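PDB 3KZH: probable sugar kinase from Clostridium perfringens, which probably phosphorylates a carbohydrate substrate, as kinases of the pfkB family do, and holds beta-D-glucopyranose in a pocket. Local coordinates for residues Leu10-Ser15 / Asn60-Leu65; Ile48-Ala53 / Lys79-His84; Pro188-Ala193 / Ile224-Asp229. All blocks are in the same frame, centred on the assembly; numbering follows the deposited sequence.

Contact 1 (Leu10-Ser15 / Asn60-Leu65); sequences LVFGAS and NFMSIL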
loop_
_atom_site.group_PDB
_atom_site.type_symbol
_atom_site.label_atom_id
_atom_site.label_comp_id
_atom_site.label_asym_id
_atom_site.label_seq_id
_atom_site.Cartn_x
_atom_site.Cartn_y
_atom_site.Cartn_z
ATOM N N LEU A 10 20.696 16.504 5.495
ATOM C CA LEU A 10 19.441 16.700 4.814
ATOM C C LEU A 10 19.460 16.103 3.423
ATOM O O LEU A 10 20.429 16.260 2.682
ATOM C CB LEU A 10 19.068 18.185 4.759
ATOM C CG LEU A 10 17.755 18.615 4.079
ATOM C CD1 LEU A 10 16.528 18.015 4.760
ATOM C CD2 LEU A 10 17.675 20.123 4.083
ATOM N N VAL A 11 18.405 15.353 3.116
ATOM C CA VAL A 11 18.222 14.750 1.805
ATOM C C VAL A 11 16.921 15.384 1.328
ATOM O O VAL A 11 15.933 15.390 2.059
ATOM C CB VAL A 11 18.105 13.184 1.869
ATOM C CG1 VAL A 11 17.934 12.592 0.468
ATOM C CG2 VAL A 11 19.333 12.570 2.538
ATOM N N PHE A 12 16.955 15.981 0.139
ATOM C CA PHE A 12 15.785 16.644 -0.444
ATOM C C PHE A 12 15.463 16.006 -1.802
ATOM O O PHE A 12 16.274 16.082 -2.714
ATOM C CB PHE A 12 16.079 18.160 -0.583
ATOM C CG PHE A 12 14.923 18.986 -1.107
ATOM C CD1 PHE A 12 13.949 19.487 -0.225
ATOM C CD2 PHE A 12 14.829 19.309 -2.479
ATOM C CE1 PHE A 12 12.874 20.312 -0.693
ATOM C CE2 PHE A 12 13.771 20.125 -2.969
ATOM C CZ PHE A 12 12.790 20.630 -2.066
ATOM N N GLY A 13 14.272 15.424 -1.936
ATOM C CA GLY A 13 13.870 14.791 -3.185
ATOM C C GLY A 13 12.618 13.925 -3.134
ATOM O O GLY A 13 11.974 13.804 -2.096
ATOM N N ALA A 14 12.329 13.259 -4.247
ATOM C CA ALA A 14 11.144 12.407 -4.414
ATOM C C ALA A 14 11.066 11.057 -3.678
ATOM O O ALA A 14 12.083 10.450 -3.355
ATOM C CB ALA A 14 10.892 12.195 -5.899
ATOM N N SER A 15 9.830 10.641 -3.395
ATOM C CA SER A 15 9.490 9.366 -2.753
ATOM C C SER A 15 8.433 8.746 -3.654
ATOM O O SER A 15 7.380 9.344 -3.880
ATOM C CB SER A 15 8.858 9.545 -1.371
ATOM O OG SER A 15 9.788 9.943 -0.401
ATOM N N ASN A 60 17.614 13.750 7.882
ATOM C CA ASN A 60 16.408 14.539 7.712
ATOM C C ASN A 60 16.068 14.369 6.232
ATOM O O ASN A 60 16.838 14.738 5.347
ATOM C CB ASN A 60 16.628 16.015 8.079
ATOM C CG ASN A 60 15.333 16.821 8.085
ATOM O OD1 ASN A 60 14.547 16.750 7.140
ATOM N ND2 ASN A 60 15.119 17.605 9.136
ATOM N N PHE A 61 14.937 13.728 5.984
ATOM C CA PHE A 61 14.463 13.506 4.626
ATOM C C PHE A 61 13.238 14.366 4.331
ATOM O O PHE A 61 12.136 14.065 4.778
ATOM C CB PHE A 61 14.170 12.013 4.357
ATOM C CG PHE A 61 13.711 11.719 2.936
ATOM C CD1 PHE A 61 14.268 12.403 1.830
ATOM C CD2 PHE A 61 12.701 10.778 2.699
ATOM C CE1 PHE A 61 13.827 12.165 0.518
ATOM C CE2 PHE A 61 12.247 10.529 1.393
ATOM C CZ PHE A 61 12.807 11.220 0.297
HETATM N N MSE A 62 13.447 15.384 3.502
HETATM C CA MSE A 62 12.387 16.300 3.104
HETATM C C MSE A 62 11.889 15.874 1.728
HETATM O O MSE A 62 12.604 15.973 0.736
HETATM C CB MSE A 62 12.912 17.737 3.087
HETATM C CG MSE A 62 11.843 18.831 3.009
HETATM SE SE MSE A 62 12.647 20.581 2.947
HETATM C CE MSE A 62 13.314 20.580 4.730
ATOM N N SER A 63 10.648 15.407 1.685
ATOM C CA SER A 63 10.071 14.930 0.448
ATOM C C SER A 63 8.724 15.556 0.162
ATOM O O SER A 63 8.373 16.598 0.730
ATOM C CB SER A 63 9.953 13.405 0.509
ATOM O OG SER A 63 9.804 12.829 -0.782
ATOM N N ILE A 64 8.008 14.939 -0.777
ATOM C CA ILE A 64 6.677 15.352 -1.199
ATOM C C ILE A 64 5.743 14.140 -1.066
ATOM O O ILE A 64 5.848 13.175 -1.820
ATOM C CB ILE A 64 6.683 15.848 -2.669
ATOM C CG1 ILE A 64 7.522 17.130 -2.804
ATOM C CG2 ILE A 64 5.268 16.051 -3.155
ATOM C CD1 ILE A 64 7.815 17.551 -4.233
ATOM N N LEU A 65 4.857 14.188 -0.078
ATOM C CA LEU A 65 3.892 13.119 0.137
ATOM C C LEU A 65 2.500 13.567 -0.298
ATOM O O LEU A 65 2.309 14.726 -0.697
ATOM C CB LEU A 65 3.886 12.670 1.596
ATOM C CG LEU A 65 5.135 11.979 2.129
ATOM C CD1 LEU A 65 4.977 11.802 3.604
ATOM C CD2 LEU A 65 5.378 10.650 1.441
#
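Met62, a selenomethionine, lays its selenium against the rim of the Phe12 ring, near the ring plane and 3.6 Å from CD1, in an edge-on Met-aromatic contact. A bend at its last torsion (chi3 -69°) brings CE back beside CD1 of Leu10. The CD1 methyl of Leu10 fits into the hollow formed by Met62 CB and Asn60 OD1, the latter 3.3 Å away; the Leu10 and Asn60 side chains run side by side, with Asn60 ND2 turned to Asp87. Ile133 and Phe134 of helix 131-135 cover this face. Strands 9-12 and 59-62 are parallel neighbours in the central sheet of the ribokinase-type alpha/beta fold, laced by Val11 N to Asn60 O (2.8 Å) and Met62 N to Val11 O (2.9 Å). On the face under helix 44-54, Val11 CG1 packs on Phe61 CD1 at 3.9 Å. Oxygens border part of the Phe61 rim: Ala14 O and Ser15 OG lie near its plane, with Ser15 OG 3.1 Å from CE2. Beside Gly13-Ser15, the Ser63 hydroxyl is the bump that enters the bend of the chain: its OG donates to Gly13 O (2.7 Å), in the carbonyl plane, and accepts from Ser15 OG (2.9 Å).

Contact 2 (Ile48-Ala53 / Lys79-His84); sequences IAENMA and KKIGYH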
loop_
_atom_site.group_PDB
_atom_site.type_symbol
_atom_site.label_atom_id
_atom_site.label_comp_id
_atom_site.label_asym_id
_atom_site.label_seq_id
_atom_site.Cartn_x
_atom_site.Cartn_y
_atom_site.Cartn_z
ATOM N N ILE A 48 18.499 6.844 -0.766
ATOM C CA ILE A 48 19.705 7.413 -0.137
ATOM C C ILE A 48 19.463 7.599 1.366
ATOM O O ILE A 48 20.234 7.085 2.179
ATOM C CB ILE A 48 20.157 8.773 -0.796
ATOM C CG1 ILE A 48 20.632 8.533 -2.231
ATOM C CG2 ILE A 48 21.296 9.421 -0.005
ATOM C CD1 ILE A 48 20.873 9.793 -3.064
ATOM N N ALA A 49 18.354 8.270 1.698
ATOM C CA ALA A 49 17.929 8.532 3.072
ATOM C C ALA A 49 17.764 7.256 3.902
ATOM O O ALA A 49 18.163 7.235 5.071
ATOM C CB ALA A 49 16.651 9.320 3.075
ATOM N N GLU A 50 17.237 6.191 3.281
ATOM C CA GLU A 50 17.063 4.894 3.963
ATOM C C GLU A 50 18.424 4.282 4.300
ATOM O O GLU A 50 18.670 3.955 5.466
ATOM C CB GLU A 50 16.211 3.878 3.159
ATOM C CG GLU A 50 15.737 2.711 4.056
ATOM C CD GLU A 50 15.088 1.511 3.362
ATOM O OE1 GLU A 50 14.395 1.660 2.338
ATOM O OE2 GLU A 50 15.246 0.388 3.887
ATOM N N ASN A 51 19.310 4.212 3.300
ATOM C CA ASN A 51 20.671 3.663 3.446
ATOM C C ASN A 51 21.488 4.398 4.530
ATOM O O ASN A 51 22.260 3.777 5.261
ATOM C CB ASN A 51 21.444 3.742 2.118
ATOM C CG ASN A 51 20.932 2.789 1.060
ATOM O OD1 ASN A 51 20.344 3.207 0.053
ATOM N ND2 ASN A 51 21.216 1.510 1.243
HETATM N N MSE A 52 21.246 5.711 4.646
HETATM C CA MSE A 52 21.892 6.611 5.614
HETATM C C MSE A 52 21.428 6.336 7.051
HETATM O O MSE A 52 22.242 6.197 7.964
HETATM C CB MSE A 52 21.597 8.080 5.267
HETATM C CG MSE A 52 22.631 8.750 4.393
HETATM SE SE MSE A 52 22.347 10.633 4.124
HETATM C CE MSE A 52 23.597 10.885 2.625
ATOM N N ALA A 53 20.113 6.258 7.231
ATOM C CA ALA A 53 19.484 5.989 8.524
ATOM C C ALA A 53 19.841 4.574 8.993
ATOM O O ALA A 53 20.047 4.341 10.192
ATOM C CB ALA A 53 17.981 6.150 8.404
ATOM N N LYS A 79 9.650 5.824 10.167
ATOM C CA LYS A 79 9.694 5.761 11.634
ATOM C C LYS A 79 10.324 4.444 12.088
ATOM O O LYS A 79 10.963 4.393 13.136
ATOM C CB LYS A 79 8.294 5.907 12.242
ATOM C CG LYS A 79 7.664 7.287 12.082
ATOM C CD LYS A 79 6.216 7.239 12.522
ATOM C CE LYS A 79 5.555 8.592 12.463
ATOM N NZ LYS A 79 4.081 8.486 12.706
ATOM N N LYS A 80 10.166 3.399 11.274
ATOM C CA LYS A 80 10.731 2.080 11.558
ATOM C C LYS A 80 12.253 2.087 11.340
ATOM O O LYS A 80 13.003 1.606 12.197
ATOM C CB LYS A 80 10.066 1.021 10.671
ATOM C CG LYS A 80 10.578 -0.406 10.854
ATOM C CD LYS A 80 10.119 -1.308 9.719
ATOM C CE LYS A 80 10.861 -2.633 9.765
ATOM N NZ LYS A 80 10.546 -3.528 8.620
ATOM N N ILE A 81 12.692 2.655 10.210
ATOM C CA ILE A 81 14.114 2.732 9.861
ATOM C C ILE A 81 14.826 3.886 10.578
ATOM O O ILE A 81 15.922 3.707 11.122
ATOM C CB ILE A 81 14.328 2.811 8.313
ATOM C CG1 ILE A 81 13.709 1.592 7.603
ATOM C CG2 ILE A 81 15.821 2.930 7.964
ATOM C CD1 ILE A 81 14.221 0.196 8.065
ATOM N N GLY A 82 14.216 5.062 10.575
ATOM C CA GLY A 82 14.844 6.181 11.254
ATOM C C GLY A 82 15.196 7.400 10.439
ATOM O O GLY A 82 16.038 8.182 10.880
ATOM N N TYR A 83 14.637 7.530 9.235
ATOM C CA TYR A 83 14.885 8.720 8.421
ATOM C C TYR A 83 13.687 9.644 8.651
ATOM O O TYR A 83 12.545 9.310 8.330
ATOM C CB TYR A 83 15.195 8.402 6.935
ATOM C CG TYR A 83 14.214 7.547 6.148
ATOM C CD1 TYR A 83 13.343 8.134 5.215
ATOM C CD2 TYR A 83 14.185 6.143 6.287
ATOM C CE1 TYR A 83 12.455 7.353 4.433
ATOM C CE2 TYR A 83 13.295 5.341 5.500
ATOM C CZ TYR A 83 12.430 5.966 4.581
ATOM O OH TYR A 83 11.501 5.229 3.875
ATOM N N HIS A 84 13.965 10.748 9.343
ATOM C CA HIS A 84 12.973 11.748 9.749
ATOM C C HIS A 84 12.394 12.591 8.624
ATOM O O HIS A 84 13.068 13.421 8.021
ATOM C CB HIS A 84 13.568 12.601 10.864
ATOM C CG HIS A 84 14.219 11.786 11.942
ATOM N ND1 HIS A 84 13.499 10.974 12.797
ATOM C CD2 HIS A 84 15.522 11.593 12.250
ATOM C CE1 HIS A 84 14.335 10.315 13.580
ATOM N NE2 HIS A 84 15.566 10.672 13.271
#
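Side-chain packing, with no hydrogen bond across it, joins Ala49, Glu50 and Ala53 of helix 44-54 to Ile81, Gly82 and Tyr83, where helix 69-81 ends and the chain turns into the short, weakly bonded strand 83-84, outermost in the central sheet. Ala53 is the small knob at one end. Its CB touches Gly82 C and Tyr83 N, both at 3.7 Å, and lies 3.9 Å from both Ile81 CG2 and Tyr83 CB. Gly82, the first residue to leave helical geometry, has a positive phi (120°) that turns the chain beside this methyl. Helix 69-81 is the connecting helix of a beta-alpha-beta crossover between the parallel strands 59-62 and 83-84, and helix 44-54 packs against its C-terminal end on the same side of the sheet. Tyr83 fills the angle between them. Its CG takes the crowded position between the backbone N and the carbonyl carbon (chi1 54°), and the Tyr83 and Glu50 side chains cross obliquely. Glu50 N lies over one ring face, offset toward the rim, while Glu50 CG rests 3.9 Å from Tyr83 CE2 and also reaches Ile81 CG2. Ala49 adds its CB, 4.1 Å from Tyr83 CD1, and its carbonyl O, 3.7 Å from Tyr83 CB. The plane of the Glu50 carboxylate is nearly parallel to that of the ring (11° apart), and the group is gripped beyond this packing by salt bridges to Arg46 and Arg54, which probably keep it charged although the residue is buried. Arg46 also gives Tyr83 OH a weak hydrogen bond.

Contact 3 (Pro188-Ala193 / Ile224-Asp229); sequences PNRHEA and ISLDAD. With BGC (beta-D-glucopyranose), chain C.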
loop_
_atom_site.group_PDB
_atom_site.type_symbol
_atom_site.label_atom_id
_atom_site.label_comp_id
_atom_site.label_asym_id
_atom_site.label_seq_id
_atom_site.Cartn_x
_atom_site.Cartn_y
_atom_site.Cartn_z
ATOM N N PRO A 188 29.463 11.588 -10.065
ATOM C CA PRO A 188 28.996 11.018 -11.321
ATOM C C PRO A 188 29.672 9.711 -11.709
ATOM O O PRO A 188 30.598 9.284 -11.039
ATOM C CB PRO A 188 29.338 12.133 -12.319
ATOM C CG PRO A 188 30.612 12.657 -11.794
ATOM C CD PRO A 188 30.334 12.749 -10.336
ATOM N N ASN A 189 29.134 9.031 -12.721
ATOM C CA ASN A 189 29.805 7.839 -13.215
ATOM C C ASN A 189 30.671 8.312 -14.392
ATOM O O ASN A 189 30.714 9.518 -14.667
ATOM C CB ASN A 189 28.849 6.669 -13.539
ATOM C CG ASN A 189 27.860 6.959 -14.661
ATOM O OD1 ASN A 189 27.926 7.975 -15.346
ATOM N ND2 ASN A 189 26.945 6.031 -14.863
ATOM N N ARG A 190 31.347 7.397 -15.080
ATOM C CA ARG A 190 32.211 7.765 -16.210
ATOM C C ARG A 190 31.518 8.656 -17.252
ATOM O O ARG A 190 31.944 9.797 -17.448
ATOM C CB ARG A 190 32.816 6.521 -16.866
ATOM C CG ARG A 190 33.904 6.832 -17.893
ATOM C CD ARG A 190 34.395 5.591 -18.615
ATOM N NE ARG A 190 35.123 4.687 -17.726
ATOM C CZ ARG A 190 36.450 4.570 -17.677
ATOM N NH1 ARG A 190 37.230 5.304 -18.468
ATOM N NH2 ARG A 190 37.001 3.697 -16.842
ATOM N N HIS A 191 30.381 8.190 -17.781
ATOM C CA HIS A 191 29.614 8.916 -18.798
ATOM C C HIS A 191 29.017 10.248 -18.331
ATOM O O HIS A 191 29.070 11.226 -19.066
ATOM C CB HIS A 191 28.535 8.018 -19.423
ATOM C CG HIS A 191 28.133 8.432 -20.808
ATOM N ND1 HIS A 191 29.036 8.536 -21.846
ATOM C CD2 HIS A 191 26.935 8.802 -21.318
ATOM C CE1 HIS A 191 28.412 8.956 -22.932
ATOM N NE2 HIS A 191 27.136 9.126 -22.639
ATOM N N GLU A 192 28.509 10.294 -17.099
ATOM C CA GLU A 192 27.926 11.521 -16.531
ATOM C C GLU A 192 29.009 12.580 -16.304
ATOM O O GLU A 192 28.742 13.774 -16.420
ATOM C CB GLU A 192 27.201 11.233 -15.214
ATOM C CG GLU A 192 25.947 10.378 -15.320
ATOM C CD GLU A 192 25.463 9.820 -13.978
ATOM O OE1 GLU A 192 25.978 10.211 -12.908
ATOM O OE2 GLU A 192 24.561 8.962 -13.994
ATOM N N ALA A 193 30.234 12.124 -16.022
ATOM C CA ALA A 193 31.392 13.001 -15.805
ATOM C C ALA A 193 31.892 13.588 -17.123
ATOM O O ALA A 193 32.435 14.689 -17.138
ATOM C CB ALA A 193 32.513 12.239 -15.117
ATOM N N ILE A 224 34.161 9.722 -8.926
ATOM C CA ILE A 224 33.707 9.215 -10.227
ATOM C C ILE A 224 33.626 7.682 -10.205
ATOM O O ILE A 224 34.647 7.001 -10.072
ATOM C CB ILE A 224 34.612 9.732 -11.435
ATOM C CG1 ILE A 224 34.627 11.266 -11.483
ATOM C CG2 ILE A 224 34.034 9.272 -12.783
ATOM C CD1 ILE A 224 35.752 11.882 -12.300
ATOM N N SER A 225 32.403 7.155 -10.312
ATOM C CA SER A 225 32.156 5.704 -10.328
ATOM C C SER A 225 32.608 5.169 -11.677
ATOM O O SER A 225 32.302 5.768 -12.703
ATOM C CB SER A 225 30.668 5.384 -10.148
ATOM O OG SER A 225 30.167 5.897 -8.944
ATOM N N LEU A 226 33.377 4.078 -11.666
ATOM C CA LEU A 226 33.895 3.468 -12.896
ATOM C C LEU A 226 33.450 2.015 -13.024
ATOM O O LEU A 226 34.202 1.164 -13.516
ATOM C CB LEU A 226 35.426 3.547 -12.907
ATOM C CG LEU A 226 36.116 4.888 -12.654
ATOM C CD1 LEU A 226 37.594 4.650 -12.470
ATOM C CD2 LEU A 226 35.821 5.866 -13.789
ATOM N N ASP A 227 32.222 1.748 -12.573
ATOM C CA ASP A 227 31.591 0.418 -12.577
ATOM C C ASP A 227 32.445 -0.681 -11.919
ATOM O O ASP A 227 32.614 -0.679 -10.696
ATOM C CB ASP A 227 31.129 0.018 -13.996
ATOM C CG ASP A 227 29.853 0.743 -14.446
ATOM O OD1 ASP A 227 29.354 1.655 -13.742
ATOM O OD2 ASP A 227 29.334 0.381 -15.526
ATOM N N ALA A 228 33.024 -1.570 -12.733
ATOM C CA ALA A 228 33.873 -2.665 -12.254
ATOM C C ALA A 228 35.263 -2.215 -11.809
ATOM O O ALA A 228 35.876 -2.869 -10.968
ATOM C CB ALA A 228 33.990 -3.739 -13.322
ATOM N N ASP A 229 35.743 -1.099 -12.365
ATOM C CA ASP A 229 37.067 -0.553 -12.042
ATOM C C ASP A 229 37.120 0.246 -10.734
ATOM O O ASP A 229 38.160 0.798 -10.373
ATOM C CB ASP A 229 37.612 0.291 -13.202
ATOM C CG ASP A 229 37.731 -0.488 -14.498
ATOM O OD1 ASP A 229 38.205 -1.644 -14.483
ATOM O OD2 ASP A 229 37.349 0.074 -15.544
HETATM C C2 BGC C . 23.992 6.566 -11.642
HETATM C C3 BGC C . 24.501 5.192 -11.109
HETATM C C4 BGC C . 25.951 5.517 -10.555
HETATM C C5 BGC C . 25.938 6.633 -9.425
HETATM C C6 BGC C . 27.259 7.003 -8.883
HETATM C C1 BGC C . 23.951 7.549 -10.475
HETATM O O1 BGC C . 23.519 8.638 -10.886
HETATM O O2 BGC C . 22.815 6.414 -12.089
HETATM O O3 BGC C . 24.565 4.462 -12.163
HETATM O O4 BGC C . 26.471 4.393 -10.106
HETATM O O5 BGC C . 25.322 7.798 -9.921
#
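With CG of Asn189 set between its backbone N and carbonyl carbon (chi1 63°), the side chain is turned back toward the first turn of helix 190-197, while the CB of the same residue stays 4.1 Å from Ser225 CB across the contact. The result is a capping box: Asn189 OD1, at the N-cap, accepts from Glu192 N at 3.0 Å in a nearly straight bond (161°), and Glu192 OE1 takes a weak return bond from Asn189 N. The sequence Asn-Arg-His-Glu fits the NXXE motif of the ribokinase family, which in relatives helps to arrange magnesium and phosphate near the active site. The end of strand 221-225 runs alongside: Ser225 N donates to Pro188 O at 2.9 Å, in the carbonyl plane, and CG2 of Ile224 packs on Ala193 CB at 4.1 Å. Farther out, Arg190 bends at chi3 (-68°), and one face of its guanidinium lies over Leu226 CD2, 3.9 Å from NH2. The same NH2 makes a long salt bridge with Asp229 OD2, the two flat groups steeply turned, while NH1 is held by Ile201 O. Both segments border the pocket of the bound glucose, which Asp166 and Val168 hold by hydrogen bonds. Ser225 OG lies 3.1 Å from sugar C6, and Glu192 OE2 lies 3.3 Å from sugar O1.

From the N terminus, strand 9-12 opens contact 1, and the chain runs through strands 16-23 and 32-42 before helix 44-54 opens contact 2. Strand 59-62 closes contact 1, and the end of helix 69-81 with strand 83-84 closes contact 2. The two loops cross, meeting where Phe61 N comes 2.8 Å from His84 O, a probable hydrogen bond between neighbouring strands. Together they tie three strands at one end of the large sheet to two helices on one side of it. Contact 3 follows in series, joining the start of helix 190-197 to the end of strand 221-225 round a loop that includes helix 204-217; it reaches the same sheet, about 25 Å from contact 1 between centres.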